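Side-chain contacts in genome packaging NTPase B204 (Sulfolobus turreted icosahedral virus 2, PDB 4KFU), which probably hydrolyses ATP, as a P-loop NTPase of the FtsK-HerA superfamily, to power packaging of viral DNA into the capsid: residues Lys83-Ser88 and Thr98-Asp103; Glu121-Asn126 and Leu131-Ser136; Arg166-Ser169 and Glu175-Glu178. All blocks are in the same frame, centred on the assembly; numbering follows the deposited sequence.

Contact 1: Lys83-Ser88 and Thr98-Asp103; sequences KLWQAS and TVLIID
L100 of strand 98-102 meets L84, W85 and S88 of helix 78-95 with its two methyl groups, and it contributes 79 Å² of the 176 Å² buried here, more than any other residue. The two methyls point at different partners, with OG of S88 about equally near both. CD1 of L100 lies 4.2 Å from CD2 of L84 and 4.0 Å from OG of S88, whereas CD2 of L100 turns to the indole, 3.9 Å from CE3 of W85. That last approach is in the plane of the ring, so the methyl abuts the edge of the tryptophan. With CG of L100 anti to the backbone N (chi1 179°), the isobutyl group extends toward the helix. The axes of segments 83-88 and 98-102 are 10.6 Å apart at closest approach and nearly antiparallel (160°). The hydroxyl of S88 is satisfied within its own helix, consistent with its place against apolar groups: OG donates to O of L84 at 2.7 Å, from above the carbonyl plane, while N of S88 reaches that oxygen from the opposite face. The indole N-H of W85 is bonded to E121. Helix 78-95 thus packs on the parallel part of the mixed central sheet, where I37 touches S88 and L100, and L131 touches W85 and S88. L84 adjoins I63 of helix 60-65 and the zinc ligand D39, its side chain about 5 Å from the zinc ion.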
loop_
_atom_site.group_PDB
_atom_site.type_symbol
_atom_site.label_atom_id
_atom_site.label_comp_id
_atom_site.label_asym_id
_atom_site.label_seq_id
_atom_site.Cartn_x
_atom_site.Cartn_y
_atom_site.Cartn_z
ATOM N N LYS A 83 -12.982 -3.031 -10.898
ATOM C CA LYS A 83 -13.024 -4.437 -11.295
ATOM C C LYS A 83 -12.123 -5.265 -10.391
ATOM O O LYS A 83 -12.494 -6.341 -9.932
ATOM C CB LYS A 83 -12.545 -4.569 -12.749
ATOM C CG LYS A 83 -12.932 -5.855 -13.437
ATOM C CD LYS A 83 -11.988 -6.162 -14.607
ATOM C CE LYS A 83 -11.653 -4.919 -15.422
ATOM N NZ LYS A 83 -10.742 -5.252 -16.566
ATOM N N LEU A 84 -10.927 -4.750 -10.124
ATOM C CA LEU A 84 -9.966 -5.442 -9.256
ATOM C C LEU A 84 -10.492 -5.620 -7.841
ATOM O O LEU A 84 -10.224 -6.634 -7.193
ATOM C CB LEU A 84 -8.641 -4.662 -9.218
ATOM C CG LEU A 84 -7.590 -5.120 -8.204
ATOM C CD1 LEU A 84 -7.148 -6.545 -8.484
ATOM C CD2 LEU A 84 -6.377 -4.197 -8.205
ATOM N N TRP A 85 -11.213 -4.612 -7.353
ATOM C CA TRP A 85 -11.759 -4.660 -5.998
ATOM C C TRP A 85 -12.832 -5.747 -5.864
ATOM O O TRP A 85 -12.850 -6.505 -4.883
ATOM C CB TRP A 85 -12.297 -3.283 -5.600
ATOM C CG TRP A 85 -12.866 -3.220 -4.205
ATOM C CD1 TRP A 85 -14.187 -3.091 -3.862
ATOM C CD2 TRP A 85 -12.135 -3.274 -2.971
ATOM N NE1 TRP A 85 -14.317 -3.075 -2.490
ATOM C CE2 TRP A 85 -13.083 -3.183 -1.924
ATOM C CE3 TRP A 85 -10.779 -3.390 -2.652
ATOM C CZ2 TRP A 85 -12.706 -3.209 -0.578
ATOM C CZ3 TRP A 85 -10.414 -3.407 -1.314
ATOM C CH2 TRP A 85 -11.378 -3.325 -0.296
ATOM N N GLN A 86 -13.722 -5.824 -6.847
ATOM C CA GLN A 86 -14.762 -6.843 -6.843
ATOM C C GLN A 86 -14.146 -8.230 -6.887
ATOM O O GLN A 86 -14.583 -9.142 -6.169
ATOM C CB GLN A 86 -15.705 -6.663 -8.046
ATOM C CG GLN A 86 -16.586 -5.419 -7.986
ATOM C CD GLN A 86 -17.471 -5.378 -6.748
ATOM O OE1 GLN A 86 -18.093 -6.382 -6.367
ATOM N NE2 GLN A 86 -17.547 -4.209 -6.121
ATOM N N ALA A 87 -13.132 -8.392 -7.734
ATOM C CA ALA A 87 -12.428 -9.675 -7.848
ATOM C C ALA A 87 -11.668 -9.989 -6.559
ATOM O O ALA A 87 -11.556 -11.147 -6.154
ATOM C CB ALA A 87 -11.478 -9.674 -9.054
ATOM N N SER A 88 -11.130 -8.954 -5.912
ATOM C CA SER A 88 -10.404 -9.159 -4.655
ATOM C C SER A 88 -11.318 -9.636 -3.535
ATOM O O SER A 88 -10.926 -10.465 -2.723
ATOM C CB SER A 88 -9.679 -7.868 -4.224
ATOM O OG SER A 88 -8.686 -7.494 -5.169
ATOM N N THR A 98 -7.286 -11.333 3.009
ATOM C CA THR A 98 -6.259 -11.148 1.989
ATOM C C THR A 98 -5.738 -9.709 2.032
ATOM O O THR A 98 -6.494 -8.783 2.323
ATOM C CB THR A 98 -6.860 -11.435 0.582
ATOM O OG1 THR A 98 -7.256 -12.812 0.499
ATOM C CG2 THR A 98 -5.863 -11.128 -0.535
ATOM N N VAL A 99 -4.450 -9.519 1.763
ATOM C CA VAL A 99 -3.924 -8.175 1.582
ATOM C C VAL A 99 -3.820 -7.766 0.109
ATOM O O VAL A 99 -3.150 -8.431 -0.697
ATOM C CB VAL A 99 -2.556 -8.015 2.253
ATOM C CG1 VAL A 99 -2.092 -6.589 2.091
ATOM C CG2 VAL A 99 -2.665 -8.380 3.729
ATOM N N LEU A 100 -4.505 -6.680 -0.242
ATOM C CA LEU A 100 -4.368 -6.081 -1.565
ATOM C C LEU A 100 -3.212 -5.069 -1.535
ATOM O O LEU A 100 -3.299 -4.043 -0.854
ATOM C CB LEU A 100 -5.669 -5.384 -1.974
ATOM C CG LEU A 100 -5.665 -4.689 -3.337
ATOM C CD1 LEU A 100 -5.242 -5.669 -4.465
ATOM C CD2 LEU A 100 -7.026 -4.027 -3.657
ATOM N N ILE A 101 -2.142 -5.370 -2.267
ATOM C CA ILE A 101 -0.954 -4.526 -2.325
ATOM C C ILE A 101 -0.922 -3.678 -3.586
ATOM O O ILE A 101 -0.953 -4.195 -4.709
ATOM C CB ILE A 101 0.332 -5.373 -2.285
ATOM C CG1 ILE A 101 0.284 -6.356 -1.110
ATOM C CG2 ILE A 101 1.571 -4.472 -2.209
ATOM C CD1 ILE A 101 1.585 -7.145 -0.899
ATOM N N ILE A 102 -0.854 -2.365 -3.395
ATOM C CA ILE A 102 -0.920 -1.427 -4.504
ATOM C C ILE A 102 0.306 -0.541 -4.515
ATOM O O ILE A 102 0.376 0.450 -3.781
ATOM C CB ILE A 102 -2.176 -0.547 -4.428
ATOM C CG1 ILE A 102 -3.405 -1.418 -4.158
ATOM C CG2 ILE A 102 -2.377 0.249 -5.740
ATOM C CD1 ILE A 102 -4.696 -0.709 -4.402
ATOM N N ASP A 103 1.290 -0.907 -5.331
ATOM C CA ASP A 103 2.458 -0.039 -5.492
ATOM C C ASP A 103 2.083 1.069 -6.464
ATOM O O ASP A 103 1.156 0.898 -7.277
ATOM C CB ASP A 103 3.687 -0.820 -5.954
ATOM C CG ASP A 103 4.962 -0.396 -5.207
ATOM O OD1 ASP A 103 5.047 0.791 -4.798
ATOM O OD2 ASP A 103 5.873 -1.244 -5.022
#

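Contact 2: Glu121-Asn126 and Leu131-Ser136; sequences EALHAN and LGLILS
N126 and A122 meet L131 and L133 in the return half of a beta-alpha-beta crossover: strand 98-102 is followed by helix 117-124 and then by strand 131-137, which lies parallel and adjacent to the first strand in the parallel part of the mixed central sheet of the P-loop NTPase core. Two kinds of contact hold the helix end to the strand, a polar pair at the mouth of the loop and an apolar patch further along, and together they bury 238 Å². In the apolar patch, L133 points toward the helix and brings one methyl to it. Its CD1 lies 4.2 Å from CB of A122 and 4.4 Å from CD2 of L123, so it bridges two successive helical residues. The same methyl also comes within 3.9 Å of O of A122, a buried carbonyl oxygen for which the model contains no polar partner. Around the patch, I146 and V147 of helix 145-150 touch L123, W85 touches A122, and L100 lies beside L133 on the neighbouring strand.

At the mouth, N126 and L131 are joined twice. The backbone N of L131 donates to O of N126 at 2.9 Å in a nearly straight bond, 170° at the hydrogen. In return, the side-chain amide of N126 donates to the backbone O of L131, tying the two ends of the loop together; ND2 also has a weak bond to O of D4. CG of N126 lies between the backbone N and the carbonyl carbon (chi1 69°), a turn that brings the amide over to the strand. ND2 stands 2.9 Å from O of L131, and that oxygen lies almost exactly in the amide plane of N126, 4° out of it.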
loop_
_atom_site.group_PDB
_atom_site.type_symbol
_atom_site.label_atom_id
_atom_site.label_comp_id
_atom_site.label_asym_id
_atom_site.label_seq_id
_atom_site.Cartn_x
_atom_site.Cartn_y
_atom_site.Cartn_z
ATOM N N GLU A 121 -15.287 2.042 -0.347
ATOM C CA GLU A 121 -15.338 0.773 0.369
ATOM C C GLU A 121 -13.964 0.343 0.889
ATOM O O GLU A 121 -13.840 -0.163 2.009
ATOM C CB GLU A 121 -15.915 -0.323 -0.542
ATOM C CG GLU A 121 -16.615 -1.419 0.226
ATOM C CD GLU A 121 -16.972 -2.625 -0.631
ATOM O OE1 GLU A 121 -17.215 -2.457 -1.843
ATOM O OE2 GLU A 121 -17.007 -3.746 -0.076
ATOM N N ALA A 122 -12.939 0.532 0.059
ATOM C CA ALA A 122 -11.592 0.126 0.413
ATOM C C ALA A 122 -11.140 0.837 1.688
ATOM O O ALA A 122 -10.477 0.242 2.544
ATOM C CB ALA A 122 -10.647 0.439 -0.723
ATOM N N LEU A 123 -11.492 2.115 1.807
ATOM C CA LEU A 123 -10.988 2.940 2.919
ATOM C C LEU A 123 -11.894 2.912 4.150
ATOM O O LEU A 123 -11.471 3.310 5.232
ATOM C CB LEU A 123 -10.783 4.392 2.459
ATOM C CG LEU A 123 -9.692 4.694 1.432
ATOM C CD1 LEU A 123 -9.604 6.202 1.207
ATOM C CD2 LEU A 123 -8.315 4.147 1.857
ATOM N N HIS A 124 -13.139 2.462 4.000
ATOM C CA HIS A 124 -14.059 2.460 5.141
ATOM C C HIS A 124 -14.634 1.091 5.520
ATOM O O HIS A 124 -15.105 0.901 6.641
ATOM C CB HIS A 124 -15.219 3.446 4.911
ATOM C CG HIS A 124 -14.783 4.862 4.718
ATOM N ND1 HIS A 124 -14.653 5.436 3.478
ATOM C CD2 HIS A 124 -14.450 5.822 5.620
ATOM C CE1 HIS A 124 -14.256 6.692 3.614
ATOM N NE2 HIS A 124 -14.125 6.946 4.904
ATOM N N ALA A 125 -14.612 0.139 4.600
ATOM C CA ALA A 125 -15.271 -1.134 4.868
ATOM C C ALA A 125 -14.361 -2.307 4.545
ATOM O O ALA A 125 -14.832 -3.400 4.217
ATOM C CB ALA A 125 -16.556 -1.225 4.077
ATOM N N ASN A 126 -13.057 -2.079 4.636
ATOM C CA ASN A 126 -12.113 -3.093 4.188
ATOM C C ASN A 126 -12.148 -4.344 5.053
ATOM O O ASN A 126 -12.006 -5.463 4.544
ATOM C CB ASN A 126 -10.697 -2.520 4.082
ATOM C CG ASN A 126 -10.091 -2.187 5.431
ATOM O OD1 ASN A 126 -10.485 -1.220 6.084
ATOM N ND2 ASN A 126 -9.112 -2.978 5.845
ATOM N N LEU A 131 -10.392 -7.590 3.402
ATOM C CA LEU A 131 -9.212 -7.150 2.672
ATOM C C LEU A 131 -8.389 -6.129 3.457
ATOM O O LEU A 131 -8.899 -5.080 3.860
ATOM C CB LEU A 131 -9.613 -6.560 1.314
ATOM C CG LEU A 131 -10.188 -7.539 0.273
ATOM C CD1 LEU A 131 -10.904 -6.798 -0.822
ATOM C CD2 LEU A 131 -9.086 -8.406 -0.330
ATOM N N GLY A 132 -7.118 -6.438 3.675
ATOM C CA GLY A 132 -6.181 -5.425 4.123
ATOM C C GLY A 132 -5.647 -4.700 2.901
ATOM O O GLY A 132 -5.818 -5.164 1.767
ATOM N N LEU A 133 -4.999 -3.560 3.123
ATOM C CA LEU A 133 -4.422 -2.791 2.034
ATOM C C LEU A 133 -3.016 -2.384 2.400
ATOM O O LEU A 133 -2.756 -1.961 3.540
ATOM C CB LEU A 133 -5.205 -1.496 1.796
ATOM C CG LEU A 133 -6.573 -1.373 1.155
ATOM C CD1 LEU A 133 -6.862 0.110 1.041
ATOM C CD2 LEU A 133 -6.596 -2.018 -0.228
ATOM N N ILE A 134 -2.110 -2.519 1.440
ATOM C CA ILE A 134 -0.821 -1.839 1.531
ATOM C C ILE A 134 -0.739 -0.870 0.372
ATOM O O ILE A 134 -0.831 -1.274 -0.794
ATOM C CB ILE A 134 0.356 -2.804 1.494
ATOM C CG1 ILE A 134 0.269 -3.756 2.686
ATOM C CG2 ILE A 134 1.667 -2.012 1.582
ATOM C CD1 ILE A 134 1.289 -4.843 2.692
ATOM N N LEU A 135 -0.629 0.417 0.692
ATOM C CA LEU A 135 -0.584 1.451 -0.330
ATOM C C LEU A 135 0.768 2.135 -0.276
ATOM O O LEU A 135 1.263 2.464 0.809
ATOM C CB LEU A 135 -1.678 2.495 -0.113
ATOM C CG LEU A 135 -3.127 2.000 -0.109
ATOM C CD1 LEU A 135 -4.068 3.170 0.114
ATOM C CD2 LEU A 135 -3.464 1.262 -1.409
ATOM N N SER A 136 1.355 2.369 -1.443
ATOM C CA SER A 136 2.695 2.930 -1.512
ATOM C C SER A 136 2.715 4.128 -2.450
ATOM O O SER A 136 2.132 4.075 -3.540
ATOM C CB SER A 136 3.656 1.844 -2.011
ATOM O OG SER A 136 4.893 2.390 -2.401
#

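Contact 3: Arg166-Ser169 and Glu175-Glu178; sequences RWIS and EAAE
I168 on helix 162-171 and A177 on helix 174-179 form the centre of a small helix-helix contact, their CA atoms 5.4 Å apart. Such a close approach fits the residues found there, since the second helix presents two alanines, A176 and A177, whose side chains are single methyls.

The apolar part rests on one branch of the isoleucine. CG2 of I168 lies 3.8 Å from CB of A177 and 3.9 Å from CB of A176, meeting both methyls. It also comes up against the backbone between them, 3.5 Å from N of A177, so the branch packs on the helix itself as well as on its side chains. The torsions account for this choice of branch: CG2 is anti to the backbone N, while CG1 is anti to the carbonyl carbon (chi1 -66°) and takes no part in the contacts with the alanines.

The polar atom at the margin is used differently. OG of S169 stands 3.2 Å from CB of A177, a close van der Waals contact beside the methyl, but its hydrogen bond is made within its own helix, to O of L165. A177 is therefore flanked by I168 and S169 and alone has 58 Å² of the 144 Å² buried.

The two segments belong to a helical hairpin with a short turn, in which OG of S173 makes weak hydrogen bonds to the backbone N of E175 and of A176. M156 of strand 153-156 touches both I168 and A176, I198 of strand 197-201 adds to the packing of A176, and V180, just beyond helix 174-179, touches I168.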
loop_
_atom_site.group_PDB
_atom_site.type_symbol
_atom_site.label_atom_id
_atom_site.label_comp_id
_atom_site.label_asym_id
_atom_site.label_seq_id
_atom_site.Cartn_x
_atom_site.Cartn_y
_atom_site.Cartn_z
ATOM N N ARG A 166 4.210 19.841 5.924
ATOM C CA ARG A 166 2.930 20.470 6.265
ATOM C C ARG A 166 1.779 19.470 6.180
ATOM O O ARG A 166 0.857 19.494 7.002
ATOM C CB ARG A 166 2.655 21.653 5.333
ATOM C CG ARG A 166 1.370 22.394 5.649
ATOM C CD ARG A 166 1.092 23.529 4.653
ATOM N NE ARG A 166 1.026 23.060 3.267
ATOM C CZ ARG A 166 -0.045 22.490 2.718
ATOM N NH1 ARG A 166 -1.147 22.301 3.439
ATOM N NH2 ARG A 166 -0.017 22.102 1.450
ATOM N N TRP A 167 1.819 18.609 5.167
ATOM C CA TRP A 167 0.802 17.570 5.005
ATOM C C TRP A 167 0.893 16.576 6.146
ATOM O O TRP A 167 -0.119 16.147 6.704
ATOM C CB TRP A 167 1.030 16.818 3.689
ATOM C CG TRP A 167 0.260 17.339 2.557
ATOM C CD1 TRP A 167 0.362 18.575 1.990
ATOM C CD2 TRP A 167 -0.751 16.640 1.820
ATOM N NE1 TRP A 167 -0.521 18.685 0.942
ATOM C CE2 TRP A 167 -1.216 17.506 0.819
ATOM C CE3 TRP A 167 -1.290 15.350 1.906
ATOM C CZ2 TRP A 167 -2.208 17.138 -0.094
ATOM C CZ3 TRP A 167 -2.275 14.986 1.010
ATOM C CH2 TRP A 167 -2.724 15.876 0.021
ATOM N N ILE A 168 2.116 16.172 6.459
ATOM C CA ILE A 168 2.329 15.231 7.539
ATOM C C ILE A 168 1.781 15.814 8.851
ATOM O O ILE A 168 1.061 15.131 9.587
ATOM C CB ILE A 168 3.835 14.862 7.667
ATOM C CG1 ILE A 168 4.302 14.094 6.415
ATOM C CG2 ILE A 168 4.087 14.012 8.902
ATOM C CD1 ILE A 168 5.829 13.855 6.387
ATOM N N SER A 169 2.100 17.076 9.127
ATOM C CA SER A 169 1.636 17.728 10.352
ATOM C C SER A 169 0.116 17.761 10.408
ATOM O O SER A 169 -0.489 17.515 11.453
ATOM C CB SER A 169 2.149 19.170 10.417
ATOM O OG SER A 169 3.557 19.205 10.432
ATOM N N GLU A 175 4.399 15.395 15.419
ATOM C CA GLU A 175 5.581 14.703 15.943
ATOM C C GLU A 175 6.285 13.902 14.831
ATOM O O GLU A 175 7.511 13.833 14.785
ATOM C CB GLU A 175 5.179 13.772 17.095
ATOM C CG GLU A 175 6.353 13.097 17.830
ATOM C CD GLU A 175 5.898 12.032 18.843
ATOM O OE1 GLU A 175 4.695 12.001 19.198
ATOM O OE2 GLU A 175 6.744 11.221 19.285
ATOM N N ALA A 176 5.499 13.290 13.945
ATOM C CA ALA A 176 6.041 12.589 12.777
ATOM C C ALA A 176 6.743 13.566 11.842
ATOM O O ALA A 176 7.804 13.265 11.285
ATOM C CB ALA A 176 4.908 11.864 12.030
ATOM N N ALA A 177 6.136 14.736 11.652
ATOM C CA ALA A 177 6.689 15.741 10.757
ATOM C C ALA A 177 8.059 16.181 11.236
ATOM O O ALA A 177 8.946 16.474 10.424
ATOM C CB ALA A 177 5.781 16.929 10.655
ATOM N N GLU A 178 8.245 16.241 12.550
ATOM C CA GLU A 178 9.566 16.612 13.060
ATOM C C GLU A 178 10.566 15.467 12.910
ATOM O O GLU A 178 11.719 15.697 12.547
ATOM C CB GLU A 178 9.494 17.053 14.524
ATOM C CG GLU A 178 10.615 18.009 14.905
ATOM C CD GLU A 178 10.658 19.228 13.990
ATOM O OE1 GLU A 178 9.590 19.848 13.764
ATOM O OE2 GLU A 178 11.754 19.559 13.478
#

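Overall arrangement
From the N terminus, the three contacts follow in series, none nested in or crossing another. The nine residues between the segments of contact 1 are mostly the end of helix 78-95, followed by a two-residue turn into strand 98-102. Contact 2 closes over four residues within the loop 125-130, and contact 3 over five, with the turn at residues 172-173. Contacts 1 and 2 share one region of the sheet, their centres 9 Å apart: T98 O meets G132 N, and I102 N meets I134 O, each at 2.8 Å in a probable hydrogen bond between adjacent strands. Contact 3 stands apart, its centre about 23 Å from that of contact 2 and 29 Å from that of contact 1, near strands 153-156 and 197-201.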